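Local atomic coordinates of pyridoxal kinase (Lactobacillus plantarum, PDB entry 3H74), a protein that probably catalyses the ATP-dependent phosphorylation of pyridoxal to pyridoxal 5'-phosphate, the active form of vitamin B6. Residues S13-I18 against L42-S47; A219-L224 against P233-A238; M244-T249 against Q259-G264. One frame throughout, in Å; residues are numbered along the deposited sequence.

Contact 1 of 3, residues S13-I18 against L42-S47; sequences SAVGGI and LSTHTS
Ile18 lays its terminal methyl against the base of the His45 side chain, CD1 lying 3.6 Å from His45 CB, and the two side chains cross at about a right angle. The first torsion of His45 puts CG between its own backbone N and carbonyl carbon (chi1 67°), and the ring then reaches Gly16, with Gly16 CA 3.6 Å from His45 CD2. A CB on Gly16 would collide with that carbon, and the backbone angles there also call for glycine. This is how two neighbouring parallel strands, 4-13 and 32-42, leave the central sheet of a ribokinase-like fold together: Ala14 N to Leu42 O (2.9 Å), Val15 N to Ser43 O (3.2 Å) and His45 N to Val15 O (3.2 Å) carry parallel pairing past a corner in each chain. The middle donor stands 38° above the carbonyl plane. Val15 and Thr44 lie side by side, pointing the same way. Ser47 N donates to His45 ND1 at 3.1 Å, close to the ring plane, while NE2 is hydrogen-bonded to Arg258 O. The two bonds hold the imidazole against rotation and tie its loop to Arg258, while packing on Gly16 and Ile18 adds a third part.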
ATOM      1  N   SER A  13     -13.883   4.194   0.408  1.00  5.25           N
ATOM      2  CA  SER A  13     -14.872   4.767   1.317  1.00  6.00           C
ATOM      3  C   SER A  13     -15.256   6.143   0.810  1.00  5.63           C
ATOM      4  O   SER A  13     -14.389   6.977   0.499  1.00  6.30           O
ATOM      5  CB  SER A  13     -14.388   4.830   2.764  1.00  6.66           C
ATOM      6  OG  SER A  13     -13.035   5.209   2.871  1.00  9.03           O
ATOM      7  N   ALA A  14     -16.551   6.402   0.707  1.00  5.54           N
ATOM      8  CA  ALA A  14     -17.004   7.655   0.133  1.00  5.44           C
ATOM      9  C   ALA A  14     -16.485   8.835   0.945  1.00  5.39           C
ATOM     10  O   ALA A  14     -15.936   9.792   0.393  1.00  5.30           O
ATOM     11  CB  ALA A  14     -18.532   7.676   0.033  1.00  5.80           C
ATOM     12  N   VAL A  15     -16.668   8.743   2.256  1.00  5.35           N
ATOM     13  CA  VAL A  15     -16.151   9.721   3.202  1.00  5.45           C
ATOM     14  C   VAL A  15     -14.919   9.162   3.898  1.00  5.57           C
ATOM     15  O   VAL A  15     -14.902   8.014   4.350  1.00  5.96           O
ATOM     16  CB  VAL A  15     -17.220  10.073   4.256  1.00  5.70           C
ATOM     17  CG1 VAL A  15     -16.618  10.805   5.448  1.00  6.93           C
ATOM     18  CG2 VAL A  15     -18.324  10.904   3.623  1.00  6.58           C
ATOM     19  N   GLY A  16     -13.879   9.981   3.987  1.00  6.38           N
ATOM     20  CA  GLY A  16     -12.750   9.649   4.833  1.00  7.31           C
ATOM     21  C   GLY A  16     -11.387  10.026   4.298  1.00  7.46           C
ATOM     22  O   GLY A  16     -10.436  10.082   5.072  1.00  7.42           O
ATOM     23  N   GLY A  17     -11.288  10.246   2.989  1.00  7.37           N
ATOM     24  CA  GLY A  17     -10.020  10.645   2.357  1.00  8.09           C
ATOM     25  C   GLY A  17      -8.841   9.699   2.525  1.00  8.33           C
ATOM     26  O   GLY A  17      -7.711  10.123   2.795  1.00  9.51           O
ATOM     27  N   ILE A  18      -9.095   8.411   2.382  1.00  7.50           N
ATOM     28  CA  ILE A  18      -8.031   7.416   2.425  1.00  7.80           C
ATOM     29  C   ILE A  18      -8.118   6.529   1.183  1.00  6.60           C
ATOM     30  O   ILE A  18      -8.903   6.803   0.275  1.00  6.02           O
ATOM     31  CB  ILE A  18      -8.049   6.586   3.750  1.00  7.77           C
ATOM     32  CG1 ILE A  18      -9.322   5.736   3.876  1.00  8.95           C
ATOM     33  CG2 ILE A  18      -7.886   7.495   4.980  1.00  9.22           C
ATOM     34  CD1 ILE A  18      -9.218   4.604   4.908  1.00  9.90           C
ATOM     35  N   LEU A  42     -17.616   1.468   0.878  1.00  4.46           N
ATOM     36  CA  LEU A  42     -18.092   1.824   2.226  1.00  4.39           C
ATOM     37  C   LEU A  42     -18.619   3.239   2.256  1.00  4.41           C
ATOM     38  O   LEU A  42     -18.096   4.119   1.561  1.00  4.88           O
ATOM     39  CB  LEU A  42     -16.966   1.729   3.258  1.00  5.12           C
ATOM     40  CG  LEU A  42     -16.168   0.427   3.364  1.00  5.33           C
ATOM     41  CD1 LEU A  42     -14.977   0.394   2.395  1.00  5.97           C
ATOM     42  CD2 LEU A  42     -15.642   0.274   4.784  1.00  6.68           C
ATOM     43  N   SER A  43     -19.610   3.483   3.110  1.00  4.89           N
ATOM     44  CA  SER A  43     -20.126   4.842   3.307  1.00  5.03           C
ATOM     45  C   SER A  43     -19.050   5.778   3.894  1.00  5.02           C
ATOM     46  O   SER A  43     -18.981   6.971   3.539  1.00  4.89           O
ATOM     47  CB  SER A  43     -21.353   4.827   4.214  1.00  5.09           C
ATOM     48  OG  SER A  43     -21.061   4.145   5.425  1.00  5.40           O
ATOM     49  N   THR A  44     -18.255   5.239   4.818  1.00  4.99           N
ATOM     50  CA  THR A  44     -17.140   5.951   5.456  1.00  5.40           C
ATOM     51  C   THR A  44     -16.072   4.905   5.748  1.00  5.11           C
ATOM     52  O   THR A  44     -16.353   3.702   5.726  1.00  5.27           O
ATOM     53  CB  THR A  44     -17.526   6.580   6.831  1.00  6.03           C
ATOM     54  OG1 THR A  44     -17.735   5.534   7.797  1.00  5.47           O
ATOM     55  CG2 THR A  44     -18.766   7.466   6.765  1.00  6.63           C
ATOM     56  N   HIS A  45     -14.854   5.337   6.081  1.00  5.38           N
ATOM     57  CA  HIS A  45     -13.902   4.357   6.577  1.00  5.83           C
ATOM     58  C   HIS A  45     -14.316   3.863   7.965  1.00  6.54           C
ATOM     59  O   HIS A  45     -15.284   4.351   8.566  1.00  6.27           O
ATOM     60  CB  HIS A  45     -12.431   4.815   6.476  1.00  6.24           C
ATOM     61  CG  HIS A  45     -12.056   5.971   7.352  1.00  6.04           C
ATOM     62  ND1 HIS A  45     -12.183   5.953   8.728  1.00  7.20           N
ATOM     63  CD2 HIS A  45     -11.485   7.159   7.040  1.00  6.90           C
ATOM     64  CE1 HIS A  45     -11.721   7.091   9.219  1.00  7.19           C
ATOM     65  NE2 HIS A  45     -11.302   7.841   8.215  1.00  7.36           N
ATOM     66  N   THR A  46     -13.590   2.860   8.442  1.00  7.70           N
ATOM     67  CA  THR A  46     -13.988   2.120   9.634  1.00  9.48           C
ATOM     68  C   THR A  46     -13.424   2.675  10.947  1.00 10.10           C
ATOM     69  O   THR A  46     -13.542   2.025  11.990  1.00 11.32           O
ATOM     70  CB  THR A  46     -13.613   0.620   9.487  1.00  9.99           C
ATOM     71  OG1 THR A  46     -12.243   0.506   9.089  1.00 12.49           O
ATOM     72  CG2 THR A  46     -14.477  -0.050   8.433  1.00 11.53           C
ATOM     73  N   SER A  47     -12.842   3.873  10.918  1.00 10.04           N
ATOM     74  CA  SER A  47     -12.204   4.425  12.112  1.00 11.00           C
ATOM     75  C   SER A  47     -12.837   5.744  12.577  1.00 10.45           C
ATOM     76  O   SER A  47     -12.350   6.823  12.250  1.00 10.95           O
ATOM     77  CB  SER A  47     -10.691   4.576  11.878  1.00 11.28           C
ATOM     78  OG  SER A  47     -10.082   3.324  11.581  1.00 15.28           O
TER

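Contact 2 of 3, residues A219-L224 against P233-A238; sequences AVIAGL and PTLARA
Leu224 meets Thr234 and Arg237 across an antiparallel helical hairpin, in which helix 213-226 runs into helix 231-251 through a short connection; the two segments pack with axes 9.4 Å apart at 143°. From its root outward, Leu224 first sets CB against the Thr234 methyl, CG2, at 3.7 Å. Beyond CG the branches divide: CD1 lies 3.9 Å from Arg237 CD and equally near Thr234 O, whereas CD2 also touches that CD and comes to the edge of the guanidinium, near its plane. The aliphatic stem of the arginine thus serves as apolar surface, crossing the leucine at about a right angle. Tyr229, in the connection, and Leu273 of helix 264-274 adjoin both side chains, so the pair is covered from within the hairpin and from a third helix. Thr234 OG1 is hydrogen-bonded to Pro230 O, one turn earlier, an arrangement consistent with the methyl being turned to the partner helix. One turn further along the helix, the single methyl of Ala238, CB, sits against Val220 CG1 (3.8 Å) and Ile221 CG1 (3.6 Å). At its far end Ile221 CD1 rests 3.6 Å from Leu235 CD2.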
ATOM      1  N   ALA A 219       0.829   4.420  -2.797  1.00  5.56           N
ATOM      2  CA  ALA A 219       0.530   5.037  -4.086  1.00  5.69           C
ATOM      3  C   ALA A 219       1.746   5.782  -4.633  1.00  5.46           C
ATOM      4  O   ALA A 219       2.062   5.682  -5.814  1.00  5.12           O
ATOM      5  CB  ALA A 219      -0.686   5.963  -3.986  1.00  5.65           C
ATOM      6  N   VAL A 220       2.419   6.539  -3.770  1.00  5.48           N
ATOM      7  CA  VAL A 220       3.604   7.290  -4.193  1.00  5.64           C
ATOM      8  C   VAL A 220       4.731   6.360  -4.635  1.00  5.53           C
ATOM      9  O   VAL A 220       5.353   6.576  -5.673  1.00  5.67           O
ATOM     10  CB  VAL A 220       4.073   8.274  -3.099  1.00  6.03           C
ATOM     11  CG1 VAL A 220       5.425   8.850  -3.431  1.00  7.49           C
ATOM     12  CG2 VAL A 220       3.047   9.386  -2.923  1.00  5.76           C
ATOM     13  N   ILE A 221       4.976   5.319  -3.852  1.00  5.31           N
ATOM     14  CA  ILE A 221       6.018   4.356  -4.202  1.00  5.94           C
ATOM     15  C   ILE A 221       5.722   3.671  -5.541  1.00  5.60           C
ATOM     16  O   ILE A 221       6.586   3.620  -6.429  1.00  5.85           O
ATOM     17  CB  ILE A 221       6.224   3.331  -3.068  1.00  5.32           C
ATOM     18  CG1 ILE A 221       6.885   4.010  -1.861  1.00  6.12           C
ATOM     19  CG2 ILE A 221       7.044   2.118  -3.544  1.00  6.53           C
ATOM     20  CD1 ILE A 221       6.966   3.160  -0.609  1.00  6.57           C
ATOM     21  N   ALA A 222       4.492   3.183  -5.710  1.00  5.93           N
ATOM     22  CA  ALA A 222       4.113   2.553  -6.966  1.00  6.26           C
ATOM     23  C   ALA A 222       4.244   3.535  -8.119  1.00  6.71           C
ATOM     24  O   ALA A 222       4.749   3.167  -9.187  1.00  6.96           O
ATOM     25  CB  ALA A 222       2.710   1.997  -6.891  1.00  6.83           C
ATOM     26  N   GLY A 223       3.791   4.775  -7.916  1.00  6.62           N
ATOM     27  CA  GLY A 223       3.857   5.789  -8.959  1.00  7.37           C
ATOM     28  C   GLY A 223       5.276   6.106  -9.384  1.00  7.12           C
ATOM     29  O   GLY A 223       5.567   6.248 -10.576  1.00  8.44           O
ATOM     30  N   LEU A 224       6.176   6.227  -8.417  1.00  7.21           N
ATOM     31  CA  LEU A 224       7.576   6.522  -8.732  1.00  7.19           C
ATOM     32  C   LEU A 224       8.279   5.343  -9.405  1.00  7.05           C
ATOM     33  O   LEU A 224       9.005   5.519 -10.390  1.00  7.50           O
ATOM     34  CB  LEU A 224       8.335   6.976  -7.483  1.00  6.93           C
ATOM     35  CG  LEU A 224       7.907   8.327  -6.907  1.00  8.06           C
ATOM     36  CD1 LEU A 224       8.509   8.518  -5.526  1.00  8.54           C
ATOM     37  CD2 LEU A 224       8.307   9.482  -7.834  1.00  7.79           C
ATOM     38  N   PRO A 233      16.226   5.681  -4.334  1.00 11.41           N
ATOM     39  CA  PRO A 233      15.729   7.063  -4.399  1.00 11.32           C
ATOM     40  C   PRO A 233      14.201   7.193  -4.333  1.00 10.57           C
ATOM     41  O   PRO A 233      13.695   8.197  -3.823  1.00 11.10           O
ATOM     42  CB  PRO A 233      16.275   7.580  -5.738  1.00 12.26           C
ATOM     43  CG  PRO A 233      16.507   6.367  -6.555  1.00 12.71           C
ATOM     44  CD  PRO A 233      16.920   5.300  -5.582  1.00 11.42           C
ATOM     45  N   THR A 234      13.478   6.190  -4.830  1.00  9.90           N
ATOM     46  CA  THR A 234      12.016   6.148  -4.683  1.00  9.09           C
ATOM     47  C   THR A 234      11.620   6.177  -3.207  1.00  8.21           C
ATOM     48  O   THR A 234      10.750   6.960  -2.798  1.00  7.98           O
ATOM     49  CB  THR A 234      11.414   4.895  -5.356  1.00  9.42           C
ATOM     50  OG1 THR A 234      11.498   5.036  -6.777  1.00 11.54           O
ATOM     51  CG2 THR A 234       9.950   4.718  -4.966  1.00  9.30           C
ATOM     52  N   LEU A 235      12.246   5.317  -2.408  1.00  7.91           N
ATOM     53  CA  LEU A 235      11.897   5.240  -0.994  1.00  8.41           C
ATOM     54  C   LEU A 235      12.265   6.520  -0.261  1.00  9.09           C
ATOM     55  O   LEU A 235      11.508   6.986   0.585  1.00  8.83           O
ATOM     56  CB  LEU A 235      12.529   4.015  -0.332  1.00  8.41           C
ATOM     57  CG  LEU A 235      12.063   2.666  -0.874  1.00  8.37           C
ATOM     58  CD1 LEU A 235      12.821   1.541  -0.186  1.00  8.60           C
ATOM     59  CD2 LEU A 235      10.543   2.478  -0.719  1.00  8.98           C
ATOM     60  N   ALA A 236      13.411   7.102  -0.606  1.00  9.21           N
ATOM     61  CA  ALA A 236      13.826   8.368  -0.007  1.00  9.66           C
ATOM     62  C   ALA A 236      12.795   9.465  -0.301  1.00  9.34           C
ATOM     63  O   ALA A 236      12.342  10.155   0.612  1.00  9.72           O
ATOM     64  CB  ALA A 236      15.216   8.764  -0.491  1.00 10.97           C
ATOM     65  N   ARG A 237      12.410   9.602  -1.567  1.00  8.72           N
ATOM     66  CA  ARG A 237      11.445  10.628  -1.953  1.00  8.35           C
ATOM     67  C   ARG A 237      10.073  10.367  -1.333  1.00  7.52           C
ATOM     68  O   ARG A 237       9.425  11.298  -0.833  1.00  7.56           O
ATOM     69  CB  ARG A 237      11.331  10.733  -3.469  1.00  8.46           C
ATOM     70  CG  ARG A 237      10.255  11.698  -3.948  1.00 11.24           C
ATOM     71  CD  ARG A 237      10.361  11.905  -5.440  1.00 13.82           C
ATOM     72  NE  ARG A 237      11.413  12.866  -5.743  1.00 17.98           N
ATOM     73  CZ  ARG A 237      12.216  12.823  -6.803  1.00 20.04           C
ATOM     74  NH1 ARG A 237      13.131  13.769  -6.965  1.00 22.25           N
ATOM     75  NH2 ARG A 237      12.123  11.842  -7.695  1.00 21.95           N
ATOM     76  N   ALA A 238       9.629   9.110  -1.349  1.00  7.43           N
ATOM     77  CA  ALA A 238       8.313   8.774  -0.816  1.00  7.23           C
ATOM     78  C   ALA A 238       8.218   9.106   0.667  1.00  7.74           C
ATOM     79  O   ALA A 238       7.212   9.645   1.130  1.00  6.93           O
ATOM     80  CB  ALA A 238       7.990   7.316  -1.066  1.00  7.66           C
TER

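Contact 3 of 3, residues M244-T249 against Q259-G264; sequences MAVAET and QGVALG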
HETATM    1  N   MSE A 244       5.977  15.417   4.436  1.00  6.59           N
HETATM    2  CA  MSE A 244       5.386  16.675   4.005  1.00  8.23           C
HETATM    3  C   MSE A 244       3.859  16.671   4.074  1.00  6.27           C
HETATM    4  O   MSE A 244       3.245  17.655   4.507  1.00  6.02           O
HETATM    5  CB  MSE A 244       5.850  16.979   2.587  1.00  7.61           C
HETATM    6  CG  MSE A 244       5.285  18.263   2.005  1.00  9.76           C
HETATM    7 SE   MSE A 244       5.855  18.557   0.187  1.00 17.38          SE
HETATM    8  CE  MSE A 244       5.078  16.965  -0.598  1.00 16.16           C
ATOM      9  N   ALA A 245       3.236  15.568   3.662  1.00  6.16           N
ATOM     10  CA  ALA A 245       1.778  15.480   3.672  1.00  5.71           C
ATOM     11  C   ALA A 245       1.246  15.497   5.106  1.00  5.73           C
ATOM     12  O   ALA A 245       0.230  16.130   5.410  1.00  5.76           O
ATOM     13  CB  ALA A 245       1.326  14.215   2.940  1.00  6.44           C
ATOM     14  N   VAL A 246       1.925  14.775   5.996  1.00  5.60           N
ATOM     15  CA  VAL A 246       1.548  14.803   7.409  1.00  6.36           C
ATOM     16  C   VAL A 246       1.726  16.210   8.000  1.00  5.77           C
ATOM     17  O   VAL A 246       0.842  16.696   8.705  1.00  5.99           O
ATOM     18  CB  VAL A 246       2.297  13.740   8.247  1.00  6.47           C
ATOM     19  CG1 VAL A 246       2.047  13.949   9.738  1.00  7.10           C
ATOM     20  CG2 VAL A 246       1.873  12.335   7.810  1.00  7.99           C
ATOM     21  N   ALA A 247       2.837  16.869   7.664  1.00  5.88           N
ATOM     22  CA  ALA A 247       3.068  18.240   8.129  1.00  6.01           C
ATOM     23  C   ALA A 247       1.928  19.151   7.680  1.00  5.73           C
ATOM     24  O   ALA A 247       1.442  19.998   8.442  1.00  6.24           O
ATOM     25  CB  ALA A 247       4.394  18.758   7.639  1.00  6.17           C
ATOM     26  N   GLU A 248       1.478  18.988   6.440  1.00  5.62           N
ATOM     27  CA  GLU A 248       0.383  19.819   5.959  1.00  6.07           C
ATOM     28  C   GLU A 248      -0.912  19.542   6.714  1.00  5.80           C
ATOM     29  O   GLU A 248      -1.692  20.449   7.017  1.00  6.59           O
ATOM     30  CB  GLU A 248       0.161  19.670   4.446  1.00  5.59           C
ATOM     31  CG  GLU A 248      -0.892  20.658   3.951  1.00  7.28           C
ATOM     32  CD  GLU A 248      -1.269  20.512   2.495  1.00  7.10           C
ATOM     33  OE1 GLU A 248      -0.824  19.561   1.823  1.00  6.67           O
ATOM     34  OE2 GLU A 248      -2.025  21.389   2.028  1.00  9.50           O
ATOM     35  N   THR A 249      -1.126  18.268   7.024  1.00  5.60           N
ATOM     36  CA  THR A 249      -2.314  17.849   7.765  1.00  6.30           C
ATOM     37  C   THR A 249      -2.339  18.539   9.130  1.00  6.19           C
ATOM     38  O   THR A 249      -3.359  19.094   9.535  1.00  6.45           O
ATOM     39  CB  THR A 249      -2.337  16.318   7.941  1.00  6.11           C
ATOM     40  OG1 THR A 249      -2.200  15.688   6.659  1.00  6.04           O
ATOM     41  CG2 THR A 249      -3.627  15.847   8.607  1.00  6.83           C
ATOM     42  N   GLN A 259     -10.501  12.486   8.837  1.00  7.88           N
ATOM     43  CA  GLN A 259     -10.120  12.643   7.440  1.00  8.51           C
ATOM     44  C   GLN A 259      -8.661  12.261   7.221  1.00  7.63           C
ATOM     45  O   GLN A 259      -7.803  12.583   8.036  1.00  7.29           O
ATOM     46  CB  GLN A 259     -10.354  14.081   6.984  1.00  9.22           C
ATOM     47  CG  GLN A 259     -10.098  14.314   5.500  1.00 10.98           C
ATOM     48  CD  GLN A 259     -10.319  15.749   5.088  1.00 11.66           C
ATOM     49  OE1 GLN A 259     -11.172  16.435   5.650  1.00 15.03           O
ATOM     50  NE2 GLN A 259      -9.566  16.212   4.091  1.00 13.11           N
ATOM     51  N   GLY A 260      -8.388  11.581   6.118  1.00  7.50           N
ATOM     52  CA  GLY A 260      -7.037  11.193   5.791  1.00  7.24           C
ATOM     53  C   GLY A 260      -6.101  12.358   5.509  1.00  6.80           C
ATOM     54  O   GLY A 260      -6.515  13.519   5.390  1.00  6.87           O
ATOM     55  N   VAL A 261      -4.818  12.017   5.391  1.00  6.48           N
ATOM     56  CA  VAL A 261      -3.746  12.999   5.214  1.00  7.51           C
ATOM     57  C   VAL A 261      -4.006  13.961   4.047  1.00  6.70           C
ATOM     58  O   VAL A 261      -4.537  13.567   2.998  1.00  6.70           O
ATOM     59  CB  VAL A 261      -2.378  12.263   5.101  1.00  9.09           C
ATOM     60  CG1 VAL A 261      -2.274  11.460   3.828  1.00 10.56           C
ATOM     61  CG2 VAL A 261      -1.228  13.190   5.227  1.00 12.28           C
ATOM     62  N   ALA A 262      -3.656  15.228   4.254  1.00  6.45           N
ATOM     63  CA  ALA A 262      -3.732  16.255   3.226  1.00  6.13           C
ATOM     64  C   ALA A 262      -2.897  15.884   2.002  1.00  5.75           C
ATOM     65  O   ALA A 262      -1.799  15.327   2.117  1.00  5.63           O
ATOM     66  CB  ALA A 262      -3.259  17.590   3.790  1.00  6.33           C
ATOM     67  N   LEU A 263      -3.422  16.253   0.836  1.00  5.33           N
ATOM     68  CA  LEU A 263      -2.791  15.916  -0.437  1.00  5.45           C
ATOM     69  C   LEU A 263      -2.276  17.107  -1.240  1.00  5.37           C
ATOM     70  O   LEU A 263      -1.560  16.912  -2.212  1.00  5.86           O
ATOM     71  CB  LEU A 263      -3.753  15.095  -1.311  1.00  5.63           C
ATOM     72  CG  LEU A 263      -4.239  13.781  -0.700  1.00  5.56           C
ATOM     73  CD1 LEU A 263      -5.289  13.160  -1.602  1.00  7.59           C
ATOM     74  CD2 LEU A 263      -3.083  12.806  -0.444  1.00  7.88           C
ATOM     75  N   GLY A 264      -2.606  18.333  -0.833  1.00  5.38           N
ATOM     76  CA  GLY A 264      -2.278  19.513  -1.636  1.00  6.21           C
ATOM     77  C   GLY A 264      -0.796  19.712  -1.886  1.00  5.68           C
ATOM     78  O   GLY A 264      -0.365  19.876  -3.027  1.00  5.89           O
TER
HETATM   79  O   HOH W   1       0.175  17.054   1.049  1.00  6.13           O
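Thr249, near the end of helix 231-251, takes hold of Ala262 in the loop that leads back to helix 264-274, so that two successive helices of the ribokinase-like fold are joined by a linker laid against the first of them. From Gln259 to Ala262 the linker is extended, with polyproline II-like backbone angles.

Among the hydrogen bonds, that of Ala262 N to Thr249 OG1 is direct, at 2.8 Å and 161°. The same hydroxyl donates to Ala245 O, one turn back, also at 2.8 Å. Thr249 N reaches this carbonyl as well, and the two donors approach it from opposite faces of its plane. OG1 therefore acts as donor and acceptor at once, which fixes its rotation. An alanine here would probably leave Ala262 N without its acceptor and open a gap beside Val261 CG2.

A second, water-mediated link joins Glu248 to the loop: one water donates to Glu248 OE1 and to Ala262 O. The glutamate chain, extended beyond CG, passes alongside Ala262 CB. Its OE1 also accepts from Asp265 N at the start of helix 264-274, where the carboxylate would probably interact favourably with the helix dipole. Gly264 N is near OE1 but badly angled for a bond.

Apolar contacts fill the ground between these polar links. Val261 CG2, anti to its backbone N, meets Ala245 CB at 3.6 Å and Val246 CG2 at 4.1 Å; Thr216 of helix 213-226 adjoins the same valine. The two valine side chains cross at about a right angle. Packing is tight where the methyl and the hydroxyl meet, with Val261 CG2 only 3.0 Å from Thr249 OG1.

In the fold
Contacts 1, 2 and 3 follow one another along the chain, each closing before the next opens. Contact 1 lies at the end of two strands of the central sheet, where 4-13 and 32-42 give way to loops; contacts 2 and 3 share helix 231-251, one near its start and the other near its end, their centres 16 Å apart. Contact 2 lies about 24 Å from contact 1, centre to centre, and touches neither of the others. Contacts 1 and 3 do meet, through a probable hydrogen bond between Gly16 O and Gly260 N at 2.7 Å. The linker after helix 231-251 thereby connects the early strand ends to the late helices, illustrating how sequence-distant parts of one domain are joined.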